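PDB 5T1X: lectin from Colocasia esculenta, which binds mannose as a GNA-related plant lectin and agglutinates rabbit erythrocytes. Local coordinates for the interface of chains B and A. Numbering follows the deposited sequence. Chains: chain A, Lectin; chain B, Lectin.

Contact 1: the interface of chains B and A. Residues chain B 4, 20, 87, 89; chain A 3, 5, 8, 10.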
ATOM      1  N   ASN B   4      -8.653  -1.792  -0.220  1.00  8.74           N
ATOM      2  CA  ASN B   4      -7.753  -2.944  -0.118  1.00  7.79           C
ATOM      3  C   ASN B   4      -6.554  -2.677   0.817  1.00 12.13           C
ATOM      4  O   ASN B   4      -5.555  -3.392   0.754  1.00 11.43           O
ATOM      5  CB  ASN B   4      -7.257  -3.292  -1.528  1.00  8.39           C
ATOM      6  CG  ASN B   4      -6.718  -2.091  -2.266  1.00 13.34           C
ATOM      7  OD1 ASN B   4      -6.362  -1.066  -1.664  1.00 13.15           O
ATOM      8  ND2 ASN B   4      -6.729  -2.156  -3.589  1.00 11.28           N
ATOM      9  N   ASN B  20      -9.711  -7.579  -2.651  1.00 10.98           N
ATOM     10  CA  ASN B  20      -8.922  -7.468  -3.874  1.00 10.11           C
ATOM     11  C   ASN B  20      -9.259  -8.704  -4.720  1.00 15.61           C
ATOM     12  O   ASN B  20      -8.832  -9.811  -4.394  1.00 16.54           O
ATOM     13  CB  ASN B  20      -7.421  -7.296  -3.595  1.00 10.43           C
ATOM     14  CG  ASN B  20      -6.663  -6.797  -4.806  1.00 19.98           C
ATOM     15  OD1 ASN B  20      -7.109  -6.917  -5.951  1.00 20.71           O
ATOM     16  ND2 ASN B  20      -5.473  -6.274  -4.589  1.00 12.93           N
ATOM     17  N   LEU B  87      -4.037  -5.796   1.032  1.00 11.72           N
ATOM     18  CA  LEU B  87      -4.524  -7.071   0.531  1.00 11.69           C
ATOM     19  C   LEU B  87      -3.963  -7.231  -0.895  1.00 14.90           C
ATOM     20  O   LEU B  87      -4.436  -6.602  -1.851  1.00 13.52           O
ATOM     21  CB  LEU B  87      -6.055  -7.169   0.598  1.00 12.67           C
ATOM     22  CG  LEU B  87      -6.695  -8.488   0.140  1.00 19.31           C
ATOM     23  CD1 LEU B  87      -6.006  -9.707   0.733  1.00 20.73           C
ATOM     24  CD2 LEU B  87      -8.168  -8.518   0.485  1.00 23.50           C
ATOM     25  N   PRO B  89      -3.149  -8.881  -4.539  1.00 12.34           N
ATOM     26  CA  PRO B  89      -4.059  -9.596  -5.458  1.00 11.73           C
ATOM     27  C   PRO B  89      -3.827 -11.113  -5.531  1.00 17.97           C
ATOM     28  O   PRO B  89      -4.706 -11.820  -6.014  1.00 17.82           O
ATOM     29  CB  PRO B  89      -3.755  -8.954  -6.818  1.00 12.99           C
ATOM     30  CG  PRO B  89      -2.351  -8.449  -6.686  1.00 16.90           C
ATOM     31  CD  PRO B  89      -2.326  -7.905  -5.284  1.00 12.72           C
TER
ATOM     32  N   PRO A   3      -0.701  -9.483 -10.826  1.00 14.87           N
ATOM     33  CA  PRO A   3      -1.908  -8.819 -11.344  1.00 14.34           C
ATOM     34  C   PRO A   3      -1.968  -7.362 -10.901  1.00 15.40           C
ATOM     35  O   PRO A   3      -1.504  -7.013  -9.812  1.00 13.02           O
ATOM     36  CB  PRO A   3      -3.055  -9.637 -10.740  1.00 16.87           C
ATOM     37  CG  PRO A   3      -2.455 -10.966 -10.447  1.00 21.82           C
ATOM     38  CD  PRO A   3      -1.061 -10.643  -9.985  1.00 17.76           C
ATOM     39  N   THR A   5      -3.524  -3.834  -9.599  1.00 10.62           N
ATOM     40  CA  THR A   5      -4.573  -3.258  -8.736  1.00 10.47           C
ATOM     41  C   THR A   5      -4.503  -1.746  -8.972  1.00 12.77           C
ATOM     42  O   THR A   5      -3.406  -1.188  -8.985  1.00 12.27           O
ATOM     43  CB  THR A   5      -4.400  -3.673  -7.280  1.00 14.23           C
ATOM     44  OG1 THR A   5      -4.264  -5.096  -7.203  1.00 12.96           O
ATOM     45  CG2 THR A   5      -5.566  -3.214  -6.405  1.00 13.72           C
ATOM     46  N   LEU A   8      -2.374   0.495  -6.479  1.00  8.45           N
ATOM     47  CA  LEU A   8      -1.110  -0.043  -5.961  1.00  8.92           C
ATOM     48  C   LEU A   8      -0.088  -0.312  -7.037  1.00 11.23           C
ATOM     49  O   LEU A   8      -0.446  -0.664  -8.160  1.00 10.18           O
ATOM     50  CB  LEU A   8      -1.362  -1.394  -5.246  1.00  9.20           C
ATOM     51  CG  LEU A   8      -2.523  -1.509  -4.254  1.00 12.47           C
ATOM     52  CD1 LEU A   8      -2.713  -2.955  -3.842  1.00 12.61           C
ATOM     53  CD2 LEU A   8      -2.302  -0.635  -3.021  1.00 14.09           C
ATOM     54  N   PHE A  10       3.366  -2.709  -6.744  1.00  7.65           N
ATOM     55  CA  PHE A  10       4.282  -3.515  -5.948  1.00  7.28           C
ATOM     56  C   PHE A  10       5.650  -3.537  -6.605  1.00  8.29           C
ATOM     57  O   PHE A  10       5.755  -3.304  -7.823  1.00  7.93           O
ATOM     58  CB  PHE A  10       3.749  -4.952  -5.791  1.00  8.14           C
ATOM     59  CG  PHE A  10       2.494  -5.049  -4.969  1.00  8.50           C
ATOM     60  CD1 PHE A  10       2.553  -5.078  -3.580  1.00 10.20           C
ATOM     61  CD2 PHE A  10       1.243  -5.105  -5.583  1.00  9.83           C
ATOM     62  CE1 PHE A  10       1.383  -5.161  -2.814  1.00 11.59           C
ATOM     63  CE2 PHE A  10       0.075  -5.184  -4.815  1.00 11.92           C
ATOM     64  CZ  PHE A  10       0.153  -5.208  -3.436  1.00 11.05           C
TER
HETATM   65  O   HOH W   1      -6.524  -6.596  -8.599  1.00 22.39           O

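Contact 2: the interface of chains B and A. Residues chain B 1-2, 5, 7; chain A 7, 91, 93-94.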
ATOM      1  N   LEU B   1     -10.180   4.619   5.303  1.00 21.82           N
ATOM      2  CA  LEU B   1      -9.846   3.234   4.996  1.00 21.43           C
ATOM      3  C   LEU B   1      -9.789   3.049   3.485  1.00 22.83           C
ATOM      4  O   LEU B   1     -10.640   3.591   2.785  1.00 22.67           O
ATOM      5  CB  LEU B   1     -10.949   2.344   5.616  1.00 22.51           C
ATOM      6  CG  LEU B   1     -10.773   0.831   5.637  1.00 28.06           C
ATOM      7  CD1 LEU B   1      -9.617   0.425   6.519  1.00 29.12           C
ATOM      8  CD2 LEU B   1     -12.020   0.173   6.165  1.00 30.35           C
ATOM      9  N   GLY B   2      -8.815   2.289   2.989  1.00 16.96           N
ATOM     10  CA  GLY B   2      -8.745   2.007   1.561  1.00 15.66           C
ATOM     11  C   GLY B   2      -9.650   0.834   1.250  1.00 15.74           C
ATOM     12  O   GLY B   2     -10.077   0.137   2.172  1.00 14.77           O
ATOM     13  N   TYR B   5      -6.640  -1.643   1.665  1.00  9.33           N
ATOM     14  CA  TYR B   5      -5.574  -1.380   2.630  1.00  9.19           C
ATOM     15  C   TYR B   5      -6.115  -0.759   3.897  1.00 13.22           C
ATOM     16  O   TYR B   5      -7.190  -0.151   3.895  1.00 12.31           O
ATOM     17  CB  TYR B   5      -4.452  -0.487   2.049  1.00  9.15           C
ATOM     18  CG  TYR B   5      -4.869   0.944   1.764  1.00  9.72           C
ATOM     19  CD1 TYR B   5      -4.926   1.890   2.782  1.00 12.06           C
ATOM     20  CD2 TYR B   5      -5.136   1.369   0.464  1.00 10.77           C
ATOM     21  CE1 TYR B   5      -5.326   3.205   2.530  1.00 12.56           C
ATOM     22  CE2 TYR B   5      -5.487   2.691   0.194  1.00 11.96           C
ATOM     23  CZ  TYR B   5      -5.586   3.604   1.231  1.00 14.76           C
ATOM     24  OH  TYR B   5      -5.952   4.909   0.990  1.00 16.18           O
ATOM     25  N   LEU B   7      -4.296   1.686   6.929  1.00 10.21           N
ATOM     26  CA  LEU B   7      -3.103   2.427   7.355  1.00 11.06           C
ATOM     27  C   LEU B   7      -3.050   2.502   8.868  1.00 14.56           C
ATOM     28  O   LEU B   7      -4.101   2.470   9.524  1.00 16.03           O
ATOM     29  CB  LEU B   7      -3.092   3.857   6.775  1.00 10.85           C
ATOM     30  CG  LEU B   7      -3.220   4.025   5.265  1.00 14.45           C
ATOM     31  CD1 LEU B   7      -3.256   5.490   4.892  1.00 15.62           C
ATOM     32  CD2 LEU B   7      -2.117   3.284   4.516  1.00 14.34           C
TER
ATOM     33  N   ASN A   7      -4.930   1.143  -7.429  1.00  9.39           N
ATOM     34  CA  ASN A   7      -4.266   2.111  -6.543  1.00  8.08           C
ATOM     35  C   ASN A   7      -2.906   1.640  -5.993  1.00 11.40           C
ATOM     36  O   ASN A   7      -2.354   2.317  -5.124  1.00 10.43           O
ATOM     37  CB  ASN A   7      -5.197   2.445  -5.365  1.00 10.32           C
ATOM     38  CG  ASN A   7      -5.537   1.246  -4.500  1.00 12.60           C
ATOM     39  OD1 ASN A   7      -5.510   0.085  -4.947  1.00 11.18           O
ATOM     40  ND2 ASN A   7      -5.876   1.489  -3.240  1.00 12.75           N
ATOM     41  N   ILE A  91       1.521   3.180  -2.789  1.00  8.18           N
ATOM     42  CA  ILE A  91       0.076   3.316  -2.718  1.00  6.71           C
ATOM     43  C   ILE A  91      -0.327   4.727  -3.102  1.00 10.62           C
ATOM     44  O   ILE A  91       0.140   5.680  -2.483  1.00  9.74           O
ATOM     45  CB  ILE A  91      -0.500   2.965  -1.311  1.00  8.60           C
ATOM     46  CG1 ILE A  91      -0.001   1.580  -0.793  1.00  8.97           C
ATOM     47  CG2 ILE A  91      -2.050   3.039  -1.316  1.00  8.15           C
ATOM     48  CD1 ILE A  91      -0.434   1.246   0.643  1.00 10.33           C
ATOM     49  N   ARG A  93      -2.891   6.781  -2.266  0.50  9.05           N
ATOM     50  CA  ARG A  93      -3.883   6.757  -1.196  0.50  9.21           C
ATOM     51  C   ARG A  93      -5.156   7.507  -1.533  0.50 12.63           C
ATOM     52  O   ARG A  93      -5.155   8.410  -2.370  0.50 11.77           O
ATOM     53  CB  ARG A  93      -3.264   7.335   0.084  0.50 11.36           C
ATOM     54  CG  ARG A  93      -2.125   6.424   0.528  0.50 12.75           C
ATOM     55  CD  ARG A  93      -1.392   6.799   1.791  0.50 16.64           C
ATOM     56  NE  ARG A  93      -1.671   8.006   2.387  0.50 17.11           N
ATOM     57  CZ  ARG A  93      -1.104   8.541   3.514  0.50 26.02           C
ATOM     58  NH1 ARG A  93      -0.151   7.900   4.162  0.50 25.11           N
ATOM     59  NH2 ARG A  93      -1.510   9.721   3.959  0.50 30.18           N
ATOM     60  N   ASP A  94      -6.233   7.179  -0.815  1.00 10.84           N
ATOM     61  CA  ASP A  94      -7.508   7.858  -0.981  1.00 10.93           C
ATOM     62  C   ASP A  94      -7.391   9.357  -0.689  1.00 14.94           C
ATOM     63  O   ASP A  94      -8.164  10.139  -1.241  1.00 13.84           O
ATOM     64  CB  ASP A  94      -8.553   7.250  -0.033  1.00 12.89           C
ATOM     65  CG  ASP A  94      -9.000   5.838  -0.353  1.00 21.10           C
ATOM     66  OD1 ASP A  94      -8.608   5.310  -1.416  1.00 19.80           O
ATOM     67  OD2 ASP A  94      -9.742   5.264   0.457  1.00 26.63           O
TER
HETATM   68  O   HOH W   2     -11.378   6.567   2.167  1.00 20.42           O

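Contact 3: the interface of chains B and A. Residues chain B 100-101; chain A 64, 77, 79, 81, 100.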
ATOM      1  N   VAL B 100       8.930   5.100   3.415  1.00  8.39           N
ATOM      2  CA  VAL B 100      10.287   5.528   3.086  1.00  8.46           C
ATOM      3  C   VAL B 100      10.270   6.732   2.142  1.00 10.64           C
ATOM      4  O   VAL B 100      11.315   7.341   1.931  1.00 10.97           O
ATOM      5  CB  VAL B 100      11.161   4.373   2.503  1.00 12.61           C
ATOM      6  CG1 VAL B 100      11.308   3.230   3.509  1.00 12.83           C
ATOM      7  CG2 VAL B 100      10.614   3.867   1.170  1.00 12.37           C
ATOM      8  N   PHE B 101       9.105   7.051   1.548  1.00  8.38           N
ATOM      9  CA  PHE B 101       8.994   8.150   0.595  1.00  8.00           C
ATOM     10  C   PHE B 101       7.546   8.593   0.452  1.00 10.45           C
ATOM     11  O   PHE B 101       6.637   7.772   0.486  1.00  9.33           O
ATOM     12  CB  PHE B 101       9.574   7.725  -0.766  1.00  9.65           C
ATOM     13  CG  PHE B 101       9.527   8.765  -1.858  1.00 10.13           C
ATOM     14  CD1 PHE B 101      10.387   9.856  -1.839  1.00 14.31           C
ATOM     15  CD2 PHE B 101       8.629   8.647  -2.913  1.00 11.74           C
ATOM     16  CE1 PHE B 101      10.339  10.823  -2.851  1.00 15.86           C
ATOM     17  CE2 PHE B 101       8.595   9.604  -3.934  1.00 14.26           C
ATOM     18  CZ  PHE B 101       9.449  10.684  -3.893  1.00 14.52           C
TER
ATOM     19  N   GLY A  64      12.941  -0.300  -2.047  1.00  8.79           N
ATOM     20  CA  GLY A  64      12.132   0.894  -1.829  1.00  9.34           C
ATOM     21  C   GLY A  64      12.458   2.108  -2.660  1.00 11.22           C
ATOM     22  O   GLY A  64      11.948   3.188  -2.364  1.00  9.91           O
ATOM     23  N   TRP A  77      14.875   9.871 -13.254  1.00  9.78           N
ATOM     24  CA  TRP A  77      14.418  10.360 -11.957  1.00  9.22           C
ATOM     25  C   TRP A  77      14.453   9.226 -10.958  1.00 10.86           C
ATOM     26  O   TRP A  77      14.249   8.069 -11.323  1.00 10.04           O
ATOM     27  CB  TRP A  77      12.973  10.924 -12.071  1.00  8.21           C
ATOM     28  CG  TRP A  77      12.385  11.448 -10.788  1.00  8.76           C
ATOM     29  CD1 TRP A  77      12.430  12.730 -10.324  1.00 11.59           C
ATOM     30  CD2 TRP A  77      11.589  10.708  -9.850  1.00  8.10           C
ATOM     31  NE1 TRP A  77      11.758  12.823  -9.122  1.00 11.41           N
ATOM     32  CE2 TRP A  77      11.230  11.595  -8.812  1.00 11.38           C
ATOM     33  CE3 TRP A  77      11.179   9.365  -9.765  1.00  9.27           C
ATOM     34  CZ2 TRP A  77      10.462  11.189  -7.708  1.00 10.38           C
ATOM     35  CZ3 TRP A  77      10.420   8.964  -8.675  1.00  9.98           C
ATOM     36  CH2 TRP A  77      10.064   9.870  -7.667  1.00 10.46           C
ATOM     37  N   SER A  79      13.324   8.451  -6.574  1.00  8.45           N
ATOM     38  CA  SER A  79      12.789   8.899  -5.280  1.00  7.87           C
ATOM     39  C   SER A  79      13.930   9.103  -4.288  1.00 12.51           C
ATOM     40  O   SER A  79      13.765   9.789  -3.279  1.00 13.48           O
ATOM     41  CB  SER A  79      11.804   7.875  -4.723  1.00  9.39           C
ATOM     42  OG  SER A  79      12.429   6.606  -4.564  1.00  7.83           O
ATOM     43  N   SER A  81      14.971   7.016  -2.234  1.00  9.94           N
ATOM     44  CA  SER A  81      14.653   6.266  -1.015  1.00  8.74           C
ATOM     45  C   SER A  81      15.317   4.912  -1.156  1.00 13.75           C
ATOM     46  O   SER A  81      15.384   4.363  -2.255  1.00 12.82           O
ATOM     47  CB  SER A  81      13.143   6.139  -0.807  1.00  8.91           C
ATOM     48  OG  SER A  81      12.465   5.752  -1.994  1.00 11.85           O
ATOM     49  N   ILE A 100       5.470   5.263  -0.518  1.00  5.07           N
ATOM     50  CA  ILE A 100       6.151   3.962  -0.634  1.00  4.74           C
ATOM     51  C   ILE A 100       6.272   3.382   0.760  1.00  8.93           C
ATOM     52  O   ILE A 100       6.880   4.006   1.646  1.00  8.08           O
ATOM     53  CB  ILE A 100       7.539   4.043  -1.317  1.00  7.36           C
ATOM     54  CG1 ILE A 100       7.473   4.718  -2.716  1.00  8.31           C
ATOM     55  CG2 ILE A 100       8.203   2.624  -1.376  1.00  9.08           C
ATOM     56  CD1 ILE A 100       8.859   5.018  -3.295  1.00 11.03           C
TER

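Contact 1: the interface of chains B and A
B:Asn20 has its CG opposite the backbone N (chi1 -164°), which points the amide across the contact toward A:Thr5. A:Thr5 answers from the opposite direction. Its chi1 of -51° turns OG1 toward the amide. The amide nitrogen ND2 of B:Asn20 donates to the hydroxyl OG1 of A:Thr5 at 3.1 Å. The bond is nearly straight (163° at the hydrogen), and OG1 lies close to the amide plane. The same ND2 also donates to the backbone O of B:Leu87 at 2.9 Å. Two in-plane acceptors therefore fix the rotation of this amide, and B:Leu87 acts as the second-shell residue that positions it. A water bridges the other end of the amide: it sits 2.7 Å from OD1 of B:Asn20 and 3.1 Å from OG1 of A:Thr5. The methyl CG2 of A:Thr5 touches both asparagine amides, close to ND2 of B:Asn4 and also near ND2 of B:Asn20. CD1 of A:Leu8 lightly touches the amide ND2 of B:Asn4. B:Pro89 adds the apolar part. Its CD meets CE2 of the A:Phe10 ring at 3.7 Å, and its CB faces CB of A:Pro3 at 4.0 Å. Its CG also approaches the carbonyl O of A:Pro3. The site joins the N-terminal segment of chain A to the ends of strands 16-20 and 84-88 and nearby loop residues of chain B, and so probably helps to hold the two lectin chains together.

Contact 2: the interface of chains B and A
The ring of B:Tyr5 meets the methyl CG2 of A:Ile91 at the apolar centre, with CE2 of the ring 3.8 Å away. Both chains belong to the GNA-related, bulb-type lectin family. A chi1 of 68° turns the ring toward chain A, where its OH can meet the backbone of A:Asp94. B:Gly2 lies over the centre of one ring face, its CA 3.5 Å above the plane. This packing comes from the tyrosine's own chain. ND2 of A:Asn7 lies in the ring plane, at the edge, 3.7 Å from CE2 of B:Tyr5. The amide and ring planes are 30° apart. Beside the tyrosine, B:Leu7 places its methyl CD1 over one face of the A:Arg93 guanidinium, near its margin. CD of A:Arg93 also touches CD1 of B:Leu7 at 3.8 Å. The arginine is nearly eclipsed at chi3, so the face contact is best read with caution. Farther out, the phenol OH of B:Tyr5 accepts a hydrogen bond from the backbone N of A:Asp94 at 2.9 Å, almost straight at 174°. The carboxylate of A:Asp94 lies on the polar rim. A water links its OD2, at 2.7 Å, to the backbone O of B:Leu1, at 3.1 Å. The direct approach of these two oxygens is doubtful as an attraction, since both would normally accept.

Contact 3: the interface of chains B and A
B:Phe101 is packed tightly against chain A, whereas the outer part of B:Val100 makes lighter contacts. CB of A:Ser79 sits over the centre of one face of the phenyl ring of B:Phe101, 3.5 Å from the centroid, as a CH-pi contact. CG of B:Phe101 lies opposite its backbone N (chi1 180°), which carries the ring out to A:Ser79 and A:Trp77. The two aromatic groups approach from opposite directions, and CZ of B:Phe101 meets CH2 of A:Trp77 at 3.9 Å. At the root of the ring, CD2 of B:Phe101 touches the methyl CD1 of A:Ile100 at 3.7 Å. Within chain A, OG of A:Ser81 donates to the O of A:Gly64 at 2.6 Å and shares a hydrogen bond with OG of A:Ser79 at 2.7 Å. These bonds probably steady A:Ser79 against the ring. The backbones are also firmly joined. The N of B:Val100 donates to the O of A:Ile100 at 2.9 Å. The N of A:Ile100 donates in return to the O of B:Phe101, also at 2.9 Å. B:Val100 packs its methyl CG2 on CG2 of A:Ile100 and CB of A:Ser81. On the looser side, that methyl merely grazes A:Gly64, which loses little surface here. The last strand of chain B, 99-103, thus pairs antiparallel with strand 98-101 of chain A and inserts its phenylalanine into the partner, the C-terminal strand exchange known in GNA-related lectins.

Contact 1 and contact 2 are neighbours, with C-alpha centres about 11 Å apart. They meet through adjacent residues: B:Asn4 precedes B:Tyr5, and A:Asn7 precedes A:Leu8. Contact 3 is set apart, about 19 Å from contact 1 and 17 Å from contact 2. It uses the C-terminal strand of chain B, while the other two combine N-terminal segments of both chains with residues around strand 84-88 of chain B and strand 89-92 of chain A. Strands 89-92 and 98-101 of chain A, in contacts 2 and 3, are consecutive. Together the contacts combine face packing with strand exchange, and probably represent the heterodimer that pairs again into the tetramer.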